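Local coordinates for pyrethroid hydrolase (Sphingobium faniae, PDB 5Y57), which hydrolyses the carboxylic ester bond of pyrethroid insecticides such as cypermethrin and permethrin, releasing a cyclopropanecarboxylic acid and a phenoxybenzyl alcohol, at residues A[6-11]-A[73-78]; A[46-51]-A[171-176]; A[193-198]-A[222-227]. All blocks are in the same frame, centred on the assembly; numbering follows the deposited sequence.

Contact 1 (A[6-11]-A[73-78]); sequences IILIHG and ILLGHS. With PMS (phenylmethanesulfonic acid), chain G.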
ATOM      1  N   ILE A   6     -11.595   8.313  -3.894  1.00 25.72           N
ATOM      2  CA  ILE A   6     -10.670   7.635  -2.990  1.00 31.16           C
ATOM      3  C   ILE A   6     -10.189   6.377  -3.700  1.00 26.48           C
ATOM      4  O   ILE A   6     -11.000   5.609  -4.232  1.00 27.25           O
ATOM      5  CB  ILE A   6     -11.315   7.301  -1.628  1.00 28.91           C
ATOM      6  CG1 ILE A   6     -11.764   8.578  -0.909  1.00 27.87           C
ATOM      7  CG2 ILE A   6     -10.344   6.601  -0.713  1.00 21.15           C
ATOM      8  CD1 ILE A   6     -12.377   8.298   0.450  1.00 27.23           C
ATOM      9  N   ILE A   7      -8.871   6.184  -3.728  1.00 26.46           N
ATOM     10  CA  ILE A   7      -8.224   5.141  -4.522  1.00 25.38           C
ATOM     11  C   ILE A   7      -7.373   4.300  -3.586  1.00 24.81           C
ATOM     12  O   ILE A   7      -6.347   4.772  -3.082  1.00 21.90           O
ATOM     13  CB  ILE A   7      -7.371   5.726  -5.653  1.00 22.93           C
ATOM     14  CG1 ILE A   7      -8.215   6.613  -6.565  1.00 25.71           C
ATOM     15  CG2 ILE A   7      -6.636   4.595  -6.431  1.00 21.49           C
ATOM     16  CD1 ILE A   7      -7.400   7.452  -7.527  1.00 23.85           C
ATOM     17  N   LEU A   8      -7.806   3.058  -3.351  1.00 26.73           N
ATOM     18  CA  LEU A   8      -7.126   2.103  -2.483  1.00 22.57           C
ATOM     19  C   LEU A   8      -6.236   1.205  -3.327  1.00 24.17           C
ATOM     20  O   LEU A   8      -6.704   0.614  -4.306  1.00 22.18           O
ATOM     21  CB  LEU A   8      -8.124   1.233  -1.717  1.00 20.72           C
ATOM     22  CG  LEU A   8      -9.354   1.979  -1.207  1.00 21.88           C
ATOM     23  CD1 LEU A   8     -10.320   0.977  -0.684  1.00 22.15           C
ATOM     24  CD2 LEU A   8      -8.914   2.968  -0.103  1.00 23.15           C
ATOM     25  N   ILE A   9      -4.973   1.084  -2.935  1.00 21.23           N
ATOM     26  CA  ILE A   9      -3.971   0.363  -3.713  1.00 21.22           C
ATOM     27  C   ILE A   9      -3.419  -0.794  -2.894  1.00 22.75           C
ATOM     28  O   ILE A   9      -2.930  -0.599  -1.774  1.00 21.97           O
ATOM     29  CB  ILE A   9      -2.852   1.309  -4.176  1.00 22.41           C
ATOM     30  CG1 ILE A   9      -3.430   2.377  -5.101  1.00 22.94           C
ATOM     31  CG2 ILE A   9      -1.700   0.533  -4.828  1.00 19.48           C
ATOM     32  CD1 ILE A   9      -2.386   3.365  -5.622  1.00 24.62           C
ATOM     33  N   HIS A  10      -3.475  -1.992  -3.473  1.00 21.64           N
ATOM     34  CA  HIS A  10      -3.051  -3.217  -2.824  1.00 20.57           C
ATOM     35  C   HIS A  10      -1.520  -3.272  -2.671  1.00 17.71           C
ATOM     36  O   HIS A  10      -0.768  -2.564  -3.339  1.00 20.24           O
ATOM     37  CB  HIS A  10      -3.528  -4.420  -3.634  1.00 25.92           C
ATOM     38  CG  HIS A  10      -2.979  -4.450  -5.029  1.00 24.98           C
ATOM     39  ND1 HIS A  10      -1.658  -4.743  -5.305  1.00 22.30           N
ATOM     40  CD2 HIS A  10      -3.562  -4.179  -6.223  1.00 22.69           C
ATOM     41  CE1 HIS A  10      -1.459  -4.666  -6.609  1.00 23.05           C
ATOM     42  NE2 HIS A  10      -2.597  -4.322  -7.188  1.00 24.23           N
ATOM     43  N   GLY A  11      -1.075  -4.162  -1.798  1.00 14.46           N
ATOM     44  CA  GLY A  11       0.340  -4.445  -1.624  1.00 20.98           C
ATOM     45  C   GLY A  11       0.804  -5.610  -2.492  1.00 28.97           C
ATOM     46  O   GLY A  11       0.108  -6.070  -3.397  1.00 21.67           O
ATOM     47  N   ILE A  73      -7.861  10.879  -2.870  1.00 26.84           N
ATOM     48  CA  ILE A  73      -7.057  10.376  -1.760  1.00 27.49           C
ATOM     49  C   ILE A  73      -6.426   9.056  -2.205  1.00 22.95           C
ATOM     50  O   ILE A  73      -7.121   8.170  -2.711  1.00 20.74           O
ATOM     51  CB  ILE A  73      -7.913  10.175  -0.495  1.00 24.37           C
ATOM     52  CG1 ILE A  73      -8.594  11.488  -0.075  1.00 27.53           C
ATOM     53  CG2 ILE A  73      -7.070   9.605   0.637  1.00 21.99           C
ATOM     54  CD1 ILE A  73      -7.639  12.547   0.443  1.00 25.53           C
ATOM     55  N   LEU A  74      -5.115   8.928  -2.034  1.00 23.12           N
ATOM     56  CA  LEU A  74      -4.417   7.693  -2.376  1.00 21.69           C
ATOM     57  C   LEU A  74      -4.044   6.987  -1.087  1.00 23.17           C
ATOM     58  O   LEU A  74      -3.375   7.572  -0.217  1.00 20.99           O
ATOM     59  CB  LEU A  74      -3.185   7.970  -3.233  1.00 26.81           C
ATOM     60  CG  LEU A  74      -3.378   8.826  -4.494  1.00 23.04           C
ATOM     61  CD1 LEU A  74      -2.079   8.929  -5.296  1.00 27.03           C
ATOM     62  CD2 LEU A  74      -4.551   8.294  -5.362  1.00 19.06           C
ATOM     63  N   LEU A  75      -4.528   5.765  -0.935  1.00 19.75           N
ATOM     64  CA  LEU A  75      -4.095   4.880   0.130  1.00 21.30           C
ATOM     65  C   LEU A  75      -3.259   3.763  -0.479  1.00 20.00           C
ATOM     66  O   LEU A  75      -3.657   3.146  -1.479  1.00 18.88           O
ATOM     67  CB  LEU A  75      -5.287   4.302   0.900  1.00 17.08           C
ATOM     68  CG  LEU A  75      -5.038   3.330   2.051  1.00 18.02           C
ATOM     69  CD1 LEU A  75      -6.209   3.349   3.019  1.00 14.20           C
ATOM     70  CD2 LEU A  75      -4.816   1.884   1.567  1.00 17.04           C
ATOM     71  N   GLY A  76      -2.128   3.504   0.129  1.00 20.95           N
ATOM     72  CA  GLY A  76      -1.302   2.361  -0.225  1.00 23.52           C
ATOM     73  C   GLY A  76      -1.221   1.440   0.972  1.00 23.77           C
ATOM     74  O   GLY A  76      -1.177   1.909   2.114  1.00 18.32           O
ATOM     75  N   HIS A  77      -1.268   0.134   0.717  1.00 18.41           N
ATOM     76  CA  HIS A  77      -1.046  -0.851   1.771  1.00 19.53           C
ATOM     77  C   HIS A  77       0.277  -1.569   1.528  1.00 23.23           C
ATOM     78  O   HIS A  77       0.557  -2.006   0.400  1.00 20.71           O
ATOM     79  CB  HIS A  77      -2.185  -1.865   1.864  1.00 20.44           C
ATOM     80  CG  HIS A  77      -1.881  -3.041   2.746  1.00 21.72           C
ATOM     81  ND1 HIS A  77      -1.612  -4.296   2.238  1.00 22.33           N
ATOM     82  CD2 HIS A  77      -1.790  -3.157   4.092  1.00 22.78           C
ATOM     83  CE1 HIS A  77      -1.386  -5.137   3.229  1.00 20.28           C
ATOM     84  NE2 HIS A  77      -1.456  -4.465   4.364  1.00 24.42           N
ATOM     85  N   SER A  78       1.044  -1.798   2.597  0.92 22.15           N
ATOM     86  CA  SER A  78       2.267  -2.605   2.519  0.92 23.09           C
ATOM     87  C   SER A  78       3.144  -1.985   1.440  0.92 24.64           C
ATOM     88  O   SER A  78       3.422  -0.777   1.516  0.92 23.27           O
ATOM     89  CB  SER A  78       1.861  -4.069   2.281  0.92 25.31           C
ATOM     90  OG  SER A  78       2.882  -5.006   2.568  0.92 33.40           O
TER
HETATM   91  C   PMS G 301       5.024  -6.024   2.312  0.83 29.87           C
HETATM   92  S   PMS G 301       3.515  -6.045   1.581  0.83 35.69           S
HETATM   93  C1  PMS G 301       6.082  -6.994   1.833  0.83 35.54           C
HETATM   94  C2  PMS G 301       5.746  -8.163   1.170  0.83 30.83           C
HETATM   95  C3  PMS G 301       6.749  -9.031   0.740  0.83 31.90           C
HETATM   96  C4  PMS G 301       8.074  -8.718   0.980  0.83 33.49           C
HETATM   97  C5  PMS G 301       8.404  -7.537   1.641  0.83 31.34           C
HETATM   98  C6  PMS G 301       7.412  -6.679   2.079  0.83 30.67           C
HETATM   99  O2S PMS G 301       3.465  -5.531   0.247  0.83 22.38           O
HETATM  100  O1S PMS G 301       2.783  -7.274   1.690  0.83 32.42           O
HETATM  101  O   HOH W   1      -2.739  -5.427   0.013  1.00 23.43           O
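I7 and L74 run side by side on one face of the sheet because both first torsions set the branch beside the backbone N (CG1 of I7 at chi1 -57°, CG of L74 at -52°), bringing I7 CD1 to 3.7 Å from L74 CD2. On the other face L8 CD2 lies against the CB of L75, whose CG is instead anti to its backbone N (chi1 179°), and the two leucines cross at a slant. I6 and I73 extend the same face. The backbones are parallel neighbours in register. I7 binds both ways: its N reaches I73 O at 2.8 Å, nearly head-on to the carbonyl, and its O receives L75 N. I9 repeats the pattern one step on, giving N-H to L75 O and taking that of H77, and Y19 OH adds a second donor to I9 O. This is the core of the alpha/beta-hydrolase sheet: strand 71-77 runs into the nucleophile elbow GHSLG, with S78, its phi positive, at the strained turn before helix 80-90. S78 OG is covalently bonded to the sulfur of the phenylmethanesulfonyl group at 1.6 Å, beside H230, probably the histidine of the charge relay, as expected of the nucleophile. The sulfonyl group also takes hydrogen bonds from A12 N and L79 N, consistent with an oxyanion hole. Beyond the H77 N to I9 O bond, G11 N comes near H77 O at too poor an angle to bond; a water instead accepts from G11 N at 2.8 Å and pairs with H77 ND1 at 2.7 Å. H77 NE2 is bonded to H230 O, which helps fix the ring's rotation. G11 CA sits 3.2 Å from H77 O, and a side chain there would probably run into that oxygen.

Contact 2 (A[46-51]-A[171-176]); sequences GGHLSV and IQTQST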
ATOM      1  N   GLY A  46      -0.174 -10.815 -18.141  1.00 32.53           N
ATOM      2  CA  GLY A  46       1.239 -11.043 -18.348  1.00 38.08           C
ATOM      3  C   GLY A  46       2.029 -11.237 -17.081  1.00 35.92           C
ATOM      4  O   GLY A  46       3.162 -11.733 -17.149  1.00 39.06           O
ATOM      5  N   GLY A  47       1.487 -10.873 -15.930  1.00 32.19           N
ATOM      6  CA  GLY A  47       2.197 -11.077 -14.689  1.00 34.72           C
ATOM      7  C   GLY A  47       3.439 -10.205 -14.546  1.00 29.19           C
ATOM      8  O   GLY A  47       3.622  -9.189 -15.234  1.00 31.46           O
ATOM      9  N   HIS A  48       4.327 -10.666 -13.655  1.00 29.80           N
ATOM     10  CA  HIS A  48       5.419  -9.831 -13.154  1.00 27.31           C
ATOM     11  C   HIS A  48       6.317  -9.323 -14.279  1.00 29.39           C
ATOM     12  O   HIS A  48       6.745  -8.163 -14.258  1.00 29.42           O
ATOM     13  CB  HIS A  48       6.225 -10.607 -12.108  1.00 28.02           C
ATOM     14  CG  HIS A  48       6.919 -11.818 -12.655  1.00 28.36           C
ATOM     15  ND1 HIS A  48       6.287 -13.030 -12.820  1.00 31.65           N
ATOM     16  CD2 HIS A  48       8.189 -11.995 -13.086  1.00 33.73           C
ATOM     17  CE1 HIS A  48       7.136 -13.903 -13.331  1.00 31.82           C
ATOM     18  NE2 HIS A  48       8.298 -13.301 -13.499  1.00 38.14           N
ATOM     19  N   LEU A  49       6.589 -10.152 -15.293  1.00 30.20           N
ATOM     20  CA  LEU A  49       7.560  -9.732 -16.303  1.00 30.06           C
ATOM     21  C   LEU A  49       7.034  -8.629 -17.212  1.00 30.24           C
ATOM     22  O   LEU A  49       7.825  -7.988 -17.919  1.00 27.75           O
ATOM     23  CB  LEU A  49       8.015 -10.923 -17.151  1.00 29.30           C
ATOM     24  CG  LEU A  49       9.022 -11.928 -16.579  1.00 33.04           C
ATOM     25  CD1 LEU A  49       9.374 -12.995 -17.631  1.00 30.43           C
ATOM     26  CD2 LEU A  49      10.303 -11.268 -16.039  1.00 31.50           C
ATOM     27  N   SER A  50       5.718  -8.412 -17.240  1.00 30.46           N
ATOM     28  CA  SER A  50       5.163  -7.341 -18.055  1.00 31.77           C
ATOM     29  C   SER A  50       5.491  -5.960 -17.504  1.00 26.13           C
ATOM     30  O   SER A  50       5.494  -4.991 -18.264  1.00 32.15           O
ATOM     31  CB  SER A  50       3.642  -7.500 -18.163  1.00 32.25           C
ATOM     32  OG  SER A  50       3.039  -7.521 -16.867  1.00 30.48           O
ATOM     33  N   VAL A  51       5.789  -5.843 -16.215  1.00 29.25           N
ATOM     34  CA  VAL A  51       5.933  -4.523 -15.600  1.00 27.02           C
ATOM     35  C   VAL A  51       7.276  -3.919 -16.004  1.00 24.48           C
ATOM     36  O   VAL A  51       8.322  -4.322 -15.491  1.00 26.99           O
ATOM     37  CB  VAL A  51       5.798  -4.599 -14.079  1.00 27.35           C
ATOM     38  CG1 VAL A  51       5.784  -3.212 -13.499  1.00 27.27           C
ATOM     39  CG2 VAL A  51       4.534  -5.372 -13.693  1.00 26.76           C
ATOM     40  N   ILE A 171      -2.431 -12.671  -6.496  1.00 27.25           N
ATOM     41  CA  ILE A 171      -1.771 -13.196  -7.685  1.00 25.25           C
ATOM     42  C   ILE A 171      -0.597 -14.091  -7.252  1.00 28.71           C
ATOM     43  O   ILE A 171      -0.190 -14.117  -6.087  1.00 26.24           O
ATOM     44  CB  ILE A 171      -1.271 -12.094  -8.646  1.00 23.68           C
ATOM     45  CG1 ILE A 171      -0.269 -11.184  -7.944  1.00 24.73           C
ATOM     46  CG2 ILE A 171      -2.413 -11.266  -9.209  1.00 27.62           C
ATOM     47  CD1 ILE A 171       0.386 -10.175  -8.866  1.00 21.90           C
ATOM     48  N   GLN A 172      -0.041 -14.809  -8.232  1.00 24.96           N
ATOM     49  CA  GLN A 172       0.984 -15.805  -7.940  1.00 27.01           C
ATOM     50  C   GLN A 172       2.381 -15.201  -7.870  1.00 23.12           C
ATOM     51  O   GLN A 172       3.194 -15.621  -7.034  1.00 26.36           O
ATOM     52  CB  GLN A 172       0.952 -16.922  -8.994  1.00 23.03           C
ATOM     53  CG  GLN A 172      -0.190 -17.916  -8.814  1.00 29.34           C
ATOM     54  CD  GLN A 172      -0.043 -18.835  -7.587  1.00 31.10           C
ATOM     55  OE1 GLN A 172       0.730 -19.807  -7.609  1.00 29.38           O
ATOM     56  NE2 GLN A 172      -0.827 -18.564  -6.538  1.00 24.43           N
ATOM     57  N   THR A 173       2.713 -14.259  -8.752  1.00 21.00           N
ATOM     58  CA  THR A 173       4.069 -13.723  -8.808  1.00 25.92           C
ATOM     59  C   THR A 173       4.068 -12.198  -8.889  1.00 23.14           C
ATOM     60  O   THR A 173       3.282 -11.601  -9.624  1.00 31.63           O
ATOM     61  CB  THR A 173       4.843 -14.311 -10.003  1.00 29.42           C
ATOM     62  OG1 THR A 173       4.140 -14.011 -11.213  1.00 39.46           O
ATOM     63  CG2 THR A 173       4.979 -15.826  -9.867  1.00 27.03           C
ATOM     64  N   GLN A 174       4.982 -11.586  -8.153  1.00 25.08           N
ATOM     65  CA  GLN A 174       5.084 -10.143  -7.981  1.00 23.50           C
ATOM     66  C   GLN A 174       6.327  -9.615  -8.684  1.00 23.27           C
ATOM     67  O   GLN A 174       7.389 -10.243  -8.623  1.00 26.34           O
ATOM     68  CB  GLN A 174       5.157  -9.804  -6.499  1.00 22.52           C
ATOM     69  CG  GLN A 174       5.601  -8.360  -6.195  1.00 21.12           C
ATOM     70  CD  GLN A 174       4.475  -7.360  -6.406  1.00 20.45           C
ATOM     71  OE1 GLN A 174       3.316  -7.648  -6.107  1.00 21.18           O
ATOM     72  NE2 GLN A 174       4.808  -6.193  -6.938  1.00 17.67           N
ATOM     73  N   SER A 175       6.195  -8.466  -9.343  1.00 23.30           N
ATOM     74  CA  SER A 175       7.347  -7.794  -9.941  1.00 23.06           C
ATOM     75  C   SER A 175       8.225  -7.156  -8.871  1.00 28.32           C
ATOM     76  O   SER A 175       7.727  -6.589  -7.892  1.00 23.03           O
ATOM     77  CB  SER A 175       6.890  -6.715 -10.919  1.00 23.44           C
ATOM     78  OG  SER A 175       7.960  -5.811 -11.173  1.00 26.68           O
ATOM     79  N   THR A 176       9.545  -7.245  -9.055  1.00 31.24           N
ATOM     80  CA  THR A 176      10.456  -6.630  -8.090  1.00 27.58           C
ATOM     81  C   THR A 176      10.647  -5.139  -8.336  1.00 23.43           C
ATOM     82  O   THR A 176      11.353  -4.490  -7.557  1.00 28.92           O
ATOM     83  CB  THR A 176      11.816  -7.340  -8.105  1.00 28.33           C
ATOM     84  OG1 THR A 176      12.374  -7.275  -9.420  1.00 28.09           O
ATOM     85  CG2 THR A 176      11.652  -8.801  -7.677  1.00 27.26           C
TER
HETATM   86  O   HOH W   2       9.072  -6.342 -14.430  1.00 34.09           O
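H48 and T173 meet at a slant, the imidazole presenting an edge to the threonine hydroxyl: ND1 lies 2.9 Å from T173 OG1, which sits near the ring plane, and either atom could be the donor. The chi1 of 64° tucks CG of H48 between its backbone N and carbonyl carbon, and T173 OG1 holds the same position on its own residue (58°), which turns the ring edge and the hydroxyl toward one another. The other ring nitrogen, NE2, is hydrogen-bonded to D136 OD2. Nearer the backbone, H48 CB rests on the peptide joining Q174 to S175, 3.5 Å from S175 N. An alanine in place of H48 is likely to leave T173 OG1 and D136 without their shared imidazole partner and to open a gap at the ring's site. V51 flanks the other end, its CB 3.8 Å from S175 OG and its CG2 close to S175 CB. S175 OG accepts from V177 N, capping the turn that leads into helix 177-180. A water donates to H48 O at 3.0 Å and takes a weak, long bond from S175 OG. The contact thus docks the short 3-10 turn around L49 and S50, which follows strand 32-34, onto the weakly bonded strand about 174-175 at the edge of the small antiparallel sheet. Q174 turns away from this turn, its amide reaching L13 N and Y57 OH as well as S175 O. With both ring nitrogens of H48 engaged, the ring's flip is fixed; the D136 carboxylate would probably favour a proton on NE2 and may raise the histidine's affinity for a second.

Contact 3 (A[193-198]-A[222-227]); sequences PRLYIE and AVVSLP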
ATOM      1  N   PRO A 193      -0.788  16.561   2.409  1.00 28.35           N
ATOM      2  CA  PRO A 193      -0.937  15.993   3.755  1.00 24.87           C
ATOM      3  C   PRO A 193      -0.716  14.490   3.743  1.00 25.93           C
ATOM      4  O   PRO A 193      -1.203  13.778   2.861  1.00 23.70           O
ATOM      5  CB  PRO A 193      -2.382  16.324   4.123  1.00 26.48           C
ATOM      6  CG  PRO A 193      -2.763  17.443   3.247  1.00 25.78           C
ATOM      7  CD  PRO A 193      -2.019  17.239   1.970  1.00 29.35           C
ATOM      8  N   ARG A 194      -0.008  14.008   4.755  1.00 27.30           N
ATOM      9  CA  ARG A 194       0.329  12.596   4.864  1.00 28.82           C
ATOM     10  C   ARG A 194      -0.250  12.036   6.151  1.00 27.25           C
ATOM     11  O   ARG A 194      -0.225  12.699   7.196  1.00 23.92           O
ATOM     12  CB  ARG A 194       1.850  12.392   4.825  1.00 22.89           C
ATOM     13  CG  ARG A 194       2.470  12.806   3.495  1.00 21.40           C
ATOM     14  CD  ARG A 194       3.984  12.917   3.622  1.00 29.25           C
ATOM     15  NE  ARG A 194       4.373  13.876   4.660  1.00 26.98           N
ATOM     16  CZ  ARG A 194       4.872  15.086   4.413  1.00 27.90           C
ATOM     17  NH1 ARG A 194       5.055  15.481   3.162  1.00 25.48           N
ATOM     18  NH2 ARG A 194       5.187  15.901   5.424  1.00 27.44           N
ATOM     19  N   LEU A 195      -0.762  10.810   6.061  1.00 20.18           N
ATOM     20  CA  LEU A 195      -1.336  10.087   7.184  1.00 22.35           C
ATOM     21  C   LEU A 195      -0.797   8.669   7.190  1.00 22.78           C
ATOM     22  O   LEU A 195      -0.891   7.960   6.174  1.00 19.55           O
ATOM     23  CB  LEU A 195      -2.856  10.060   7.096  1.00 21.46           C
ATOM     24  CG  LEU A 195      -3.592   9.139   8.058  1.00 21.59           C
ATOM     25  CD1 LEU A 195      -3.384   9.564   9.509  1.00 25.40           C
ATOM     26  CD2 LEU A 195      -5.083   9.163   7.687  1.00 22.92           C
ATOM     27  N   TYR A 196      -0.221   8.260   8.321  1.00 23.31           N
ATOM     28  CA  TYR A 196       0.210   6.884   8.521  1.00 23.32           C
ATOM     29  C   TYR A 196      -0.779   6.200   9.451  1.00 24.59           C
ATOM     30  O   TYR A 196      -0.998   6.668  10.575  1.00 22.06           O
ATOM     31  CB  TYR A 196       1.628   6.795   9.102  1.00 21.17           C
ATOM     32  CG  TYR A 196       2.297   5.462   8.793  1.00 18.16           C
ATOM     33  CD1 TYR A 196       2.087   4.358   9.590  1.00 18.87           C
ATOM     34  CD2 TYR A 196       3.127   5.322   7.688  1.00 20.62           C
ATOM     35  CE1 TYR A 196       2.688   3.154   9.313  1.00 19.85           C
ATOM     36  CE2 TYR A 196       3.737   4.125   7.402  1.00 23.33           C
ATOM     37  CZ  TYR A 196       3.518   3.042   8.216  1.00 21.84           C
ATOM     38  OH  TYR A 196       4.134   1.851   7.913  1.00 26.95           O
ATOM     39  N   ILE A 197      -1.398   5.123   8.972  1.00 21.18           N
ATOM     40  CA  ILE A 197      -2.265   4.271   9.785  1.00 21.33           C
ATOM     41  C   ILE A 197      -1.434   3.072  10.199  1.00 23.48           C
ATOM     42  O   ILE A 197      -1.136   2.200   9.372  1.00 22.17           O
ATOM     43  CB  ILE A 197      -3.539   3.839   9.032  1.00 23.35           C
ATOM     44  CG1 ILE A 197      -4.332   5.049   8.542  1.00 28.17           C
ATOM     45  CG2 ILE A 197      -4.425   2.951   9.919  1.00 18.68           C
ATOM     46  CD1 ILE A 197      -5.732   4.696   7.941  1.00 18.82           C
ATOM     47  N   GLU A 198      -1.039   3.045  11.471  1.00 24.11           N
ATOM     48  CA  GLU A 198      -0.229   1.976  12.033  1.00 24.22           C
ATOM     49  C   GLU A 198      -1.072   0.735  12.257  1.00 27.00           C
ATOM     50  O   GLU A 198      -2.253   0.812  12.607  1.00 20.77           O
ATOM     51  CB  GLU A 198       0.389   2.373  13.383  1.00 27.19           C
ATOM     52  CG  GLU A 198       1.561   3.327  13.337  1.00 25.13           C
ATOM     53  CD  GLU A 198       1.955   3.826  14.735  1.00 23.73           C
ATOM     54  OE1 GLU A 198       1.284   3.484  15.736  1.00 28.51           O
ATOM     55  OE2 GLU A 198       2.935   4.575  14.822  1.00 26.88           O
ATOM     56  N   ALA A 222       0.966  12.730  10.064  1.00 25.18           N
ATOM     57  CA  ALA A 222      -0.065  12.412  11.036  1.00 22.86           C
ATOM     58  C   ALA A 222      -0.136  10.901  11.255  1.00 28.64           C
ATOM     59  O   ALA A 222       0.282  10.091  10.407  1.00 26.17           O
ATOM     60  CB  ALA A 222      -1.417  12.966  10.575  1.00 29.78           C
ATOM     61  N   VAL A 223      -0.634  10.503  12.423  1.00 25.34           N
ATOM     62  CA  VAL A 223      -0.652   9.083  12.762  1.00 27.95           C
ATOM     63  C   VAL A 223      -1.982   8.724  13.395  1.00 28.84           C
ATOM     64  O   VAL A 223      -2.434   9.391  14.330  1.00 27.30           O
ATOM     65  CB  VAL A 223       0.494   8.693  13.717  1.00 23.79           C
ATOM     66  CG1 VAL A 223       0.599   7.164  13.839  1.00 26.79           C
ATOM     67  CG2 VAL A 223       1.783   9.285  13.253  1.00 23.55           C
ATOM     68  N   VAL A 224      -2.597   7.667  12.896  1.00 24.01           N
ATOM     69  CA  VAL A 224      -3.611   6.940  13.637  1.00 24.20           C
ATOM     70  C   VAL A 224      -3.101   5.512  13.811  1.00 29.54           C
ATOM     71  O   VAL A 224      -2.414   4.960  12.941  1.00 31.51           O
ATOM     72  CB  VAL A 224      -4.995   6.973  12.941  1.00 28.62           C
ATOM     73  CG1 VAL A 224      -5.309   8.354  12.458  1.00 28.24           C
ATOM     74  CG2 VAL A 224      -5.030   6.042  11.794  1.00 26.63           C
ATOM     75  N   SER A 225      -3.429   4.918  14.947  1.00 26.18           N
ATOM     76  CA  SER A 225      -2.997   3.568  15.285  1.00 25.30           C
ATOM     77  C   SER A 225      -4.204   2.637  15.366  1.00 31.98           C
ATOM     78  O   SER A 225      -5.268   3.025  15.869  1.00 29.90           O
ATOM     79  CB  SER A 225      -2.239   3.581  16.612  1.00 26.34           C
ATOM     80  OG  SER A 225      -1.236   4.577  16.571  1.00 21.92           O
ATOM     81  N   LEU A 226      -4.047   1.413  14.837  1.00 24.22           N
ATOM     82  CA  LEU A 226      -5.115   0.440  14.968  1.00 22.74           C
ATOM     83  C   LEU A 226      -4.593  -0.831  15.615  1.00 24.37           C
ATOM     84  O   LEU A 226      -3.457  -1.240  15.348  1.00 29.73           O
ATOM     85  CB  LEU A 226      -5.734   0.079  13.609  1.00 22.81           C
ATOM     86  CG  LEU A 226      -6.249   1.101  12.606  1.00 22.89           C
ATOM     87  CD1 LEU A 226      -6.635   0.352  11.312  1.00 18.72           C
ATOM     88  CD2 LEU A 226      -7.452   1.763  13.144  1.00 21.78           C
ATOM     89  N   PRO A 227      -5.412  -1.511  16.414  1.00 26.16           N
ATOM     90  CA  PRO A 227      -5.009  -2.773  17.043  1.00 22.41           C
ATOM     91  C   PRO A 227      -5.097  -3.982  16.125  1.00 26.00           C
ATOM     92  O   PRO A 227      -5.640  -5.017  16.493  1.00 29.48           O
ATOM     93  CB  PRO A 227      -5.981  -2.890  18.220  1.00 28.08           C
ATOM     94  CG  PRO A 227      -7.143  -1.983  17.894  1.00 24.17           C
ATOM     95  CD  PRO A 227      -6.835  -1.211  16.650  1.00 25.63           C
TER
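I197 and V224 form the tight part of this strand pair: lying side by side and pointing the same way, they bring I197 CG1 to 3.5 Å from V224 CG2, closer than usual carbon packing. With the valine's CG1 at chi1 -45°, its CG2 falls between the backbone N and the carbonyl carbon, where it meets I197, while CG1 meets L195 CD1 roughly at a right angle, 3.7 Å away. L226 completes this apolar face, its CD1 slanting across I197 CG2. On the other face the outer strand is the loose side: V223 and S225 are exposed, while E198 beside them is buried. S225 gives its hydroxyl proton to E198 OE1 at 2.9 Å, coming from above the carboxylate plane (52° out of it), and V223 sets CG1 against E198 OE2. The glutamate is extended beyond CG, and its OE2 is also held by a salt bridge to R211 and a hydrogen bond from Q214, so each carboxylate oxygen is engaged and the negative charge is probably well compensated. Between the faces five backbone bonds join the parallel strands; Y196 N to A222 O is short (2.8 Å) and almost straight at 177°, and the last of them runs from L226 N to E198 O. Y196 projects on the E198 face, but its ring leads away from 222-227, and its OH is bonded to A103 O. The pair closes the beta-alpha-beta unit of strand 194-199, helix 207-216 and strand 222-226, the last being one of the two outermost strands of the main sheet. Helix 207-216 covers the face of Y196 and E198, helix 237-248 packs through F247 and L240 on that of L195, I197 and L226, and strand 95-101 borders 194-199 on the side away from 222-226.

How the contacts relate
Contacts 1 and 3 belong to the same six-stranded parallel sheet, their centres about 13 Å apart, with strand 95-101 lying between strands 71-77 and 194-199. Contact 1 carries the sulfonylated serine at the active site. Contact 3 lies farther out: the Y196 side chain is about 7 Å from that of D202 and about 9 Å from that of H230, probable members of the charge relay. Contact 2 sits away from the main sheet, its centre about 19 Å from that of contact 1 and about 29 Å from that of contact 3; contacts 2 and 3 lie on opposite sides of the chain's centre. Even so, the side chain of Q174 lies about 7 Å from the bound phenylmethanesulfonyl group.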